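Local coordinates for protein gluconate kinase (Lactobacillus acidophilus, PDB 3LL3) that probably phosphorylates a sugar substrate such as gluconate or xylulose at the expense of ATP, as a carbohydrate kinase of the FGGY family, at residues A[62-67]-A[225-230]. Sequence-based numbering, arbitrary orientation.
Sequences DLTQKI and LGIDSD
Thr64, in the last turn of helix 49-65, presses its side chain against the carbonyls of Leu225 and Gly226, where helix 219-225 ends, and touches the side chain of Ile227. Its CB lies 3.6 Å from the carbonyl O of Gly226, and its methyl CG2 stands 3.5 Å from Leu225 O. The hydroxyl is also near that carbonyl, with Thr64 OG1 3.2 Å from Leu225 O, yet the two do not form a hydrogen bond. With chi1 at 65°, OG1 sits between the backbone N and carbonyl carbon of its own residue and is hydrogen-bonded to Phe61 O, one turn earlier in the helix. The same torsion sets CG2 beside the backbone N, where it meets the branch methyl of Ile227 in a van der Waals contact, CG2 to CG2, of 4.1 Å.

Gly226 ends helix 219-225 in a Schellman motif, its positive phi of 84° turning the chain out of the helix. Its CA comes within 6.0 Å of the CA of Thr64, and a side chain here would run into Thr64 OG1 as well as the preceding carbonyl. Replacing Thr64 by an alanine would probably open a gap beside the Leu225 carbonyl, take the Thr64 methyl away from Ile227 CG2 and deprive Phe61 O of the hydroxyl bond.

This is packing between two helix ends within the FGGY N-terminal domain, away from the sugar and nucleotide sites. Thr64 and Ile227 both touch Ile71 of strand 70-78, while Leu225 reaches back along helix 49-65 to Gln57 and Ile60. Past Ile227 the chain continues into strand 232-238, which pairs in parallel with strand 70-78 in the central mixed sheet.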
loop_
_atom_site.group_PDB
_atom_site.type_symbol
_atom_site.label_atom_id
_atom_site.label_comp_id
_atom_site.label_asym_id
_atom_site.label_seq_id
_atom_site.Cartn_x
_atom_site.Cartn_y
_atom_site.Cartn_z
ATOM N N ASP A 62 14.215 -41.348 24.327
ATOM C CA ASP A 62 15.154 -41.387 23.213
ATOM C C ASP A 62 16.496 -40.757 23.574
ATOM O O ASP A 62 17.557 -41.266 23.201
ATOM C CB ASP A 62 14.569 -40.687 21.991
ATOM C CG ASP A 62 13.467 -41.481 21.349
ATOM O OD1 ASP A 62 13.118 -42.551 21.891
ATOM O OD2 ASP A 62 12.953 -41.041 20.300
ATOM N N LEU A 63 16.443 -39.646 24.300
ATOM C CA LEU A 63 17.654 -38.977 24.758
ATOM C C LEU A 63 18.484 -39.867 25.689
ATOM O O LEU A 63 19.696 -39.987 25.521
ATOM C CB LEU A 63 17.307 -37.652 25.446
ATOM C CG LEU A 63 16.805 -36.555 24.499
ATOM C CD1 LEU A 63 16.399 -35.293 25.264
ATOM C CD2 LEU A 63 17.853 -36.227 23.421
ATOM N N THR A 64 17.834 -40.490 26.674
ATOM C CA THR A 64 18.553 -41.330 27.625
ATOM C C THR A 64 19.139 -42.575 26.961
ATOM O O THR A 64 20.110 -43.146 27.455
ATOM C CB THR A 64 17.649 -41.774 28.792
ATOM O OG1 THR A 64 16.597 -42.617 28.295
ATOM C CG2 THR A 64 17.062 -40.554 29.495
ATOM N N GLN A 65 18.532 -42.997 25.853
ATOM C CA GLN A 65 19.016 -44.151 25.100
ATOM C C GLN A 65 20.355 -43.841 24.440
ATOM O O GLN A 65 21.123 -44.740 24.109
ATOM C CB GLN A 65 18.004 -44.543 24.022
ATOM C CG GLN A 65 16.748 -45.199 24.554
ATOM C CD GLN A 65 17.040 -46.527 25.223
ATOM O OE1 GLN A 65 17.486 -46.574 26.372
ATOM N NE2 GLN A 65 16.793 -47.620 24.503
ATOM N N LYS A 66 20.633 -42.556 24.259
ATOM C CA LYS A 66 21.797 -42.119 23.511
ATOM C C LYS A 66 23.075 -42.133 24.332
ATOM O O LYS A 66 24.158 -41.962 23.790
ATOM C CB LYS A 66 21.564 -40.716 22.939
ATOM C CG LYS A 66 20.539 -40.683 21.826
ATOM C CD LYS A 66 20.507 -39.331 21.157
ATOM C CE LYS A 66 19.934 -39.442 19.754
ATOM N NZ LYS A 66 18.504 -39.857 19.763
ATOM N N ILE A 67 22.957 -42.326 25.637
ATOM C CA ILE A 67 24.129 -42.231 26.486
ATOM C C ILE A 67 24.131 -43.307 27.564
ATOM O O ILE A 67 23.105 -43.922 27.844
ATOM C CB ILE A 67 24.233 -40.834 27.122
ATOM C CG1 ILE A 67 22.877 -40.387 27.675
ATOM C CG2 ILE A 67 24.719 -39.815 26.097
ATOM C CD1 ILE A 67 22.758 -40.562 29.155
ATOM N N LEU A 225 10.813 -43.395 31.259
ATOM C CA LEU A 225 11.644 -42.322 30.729
ATOM C C LEU A 225 13.122 -42.722 30.640
ATOM O O LEU A 225 13.915 -42.074 29.959
ATOM C CB LEU A 225 11.484 -41.057 31.572
ATOM C CG LEU A 225 10.082 -40.469 31.724
ATOM C CD1 LEU A 225 10.191 -39.036 32.195
ATOM C CD2 LEU A 225 9.284 -40.540 30.424
ATOM N N GLY A 226 13.494 -43.790 31.332
ATOM C CA GLY A 226 14.848 -44.290 31.239
ATOM C C GLY A 226 15.777 -43.558 32.177
ATOM O O GLY A 226 16.976 -43.441 31.911
ATOM N N ILE A 227 15.232 -43.086 33.291
ATOM C CA ILE A 227 15.991 -42.274 34.234
ATOM C C ILE A 227 16.237 -42.981 35.576
ATOM O O ILE A 227 15.881 -44.136 35.750
ATOM C CB ILE A 227 15.308 -40.898 34.442
ATOM C CG1 ILE A 227 13.872 -41.077 34.953
ATOM C CG2 ILE A 227 15.285 -40.133 33.132
ATOM C CD1 ILE A 227 13.086 -39.756 35.101
ATOM N N ASP A 228 16.883 -42.278 36.502
ATOM C CA ASP A 228 17.209 -42.788 37.833
ATOM C C ASP A 228 16.097 -42.377 38.761
ATOM O O ASP A 228 15.332 -41.461 38.445
ATOM C CB ASP A 228 18.460 -42.097 38.391
ATOM C CG ASP A 228 19.714 -42.475 37.670
ATOM O OD1 ASP A 228 19.624 -42.941 36.517
ATOM O OD2 ASP A 228 20.803 -42.300 38.264
ATOM N N SER A 229 16.058 -42.996 39.936
ATOM C CA SER A 229 15.170 -42.543 40.996
ATOM C C SER A 229 15.695 -41.264 41.653
ATOM O O SER A 229 15.012 -40.683 42.492
ATOM C CB SER A 229 14.973 -43.639 42.063
ATOM O OG SER A 229 16.153 -43.838 42.825
ATOM N N ASP A 230 16.902 -40.820 41.297
ATOM C CA ASP A 230 17.384 -39.553 41.858
ATOM C C ASP A 230 17.354 -38.380 40.871
ATOM O O ASP A 230 17.661 -37.249 41.236
ATOM C CB ASP A 230 18.748 -39.701 42.527
ATOM C CG ASP A 230 19.654 -40.627 41.780
ATOM O OD1 ASP A 230 19.593 -40.589 40.528
ATOM O OD2 ASP A 230 20.416 -41.383 42.442
#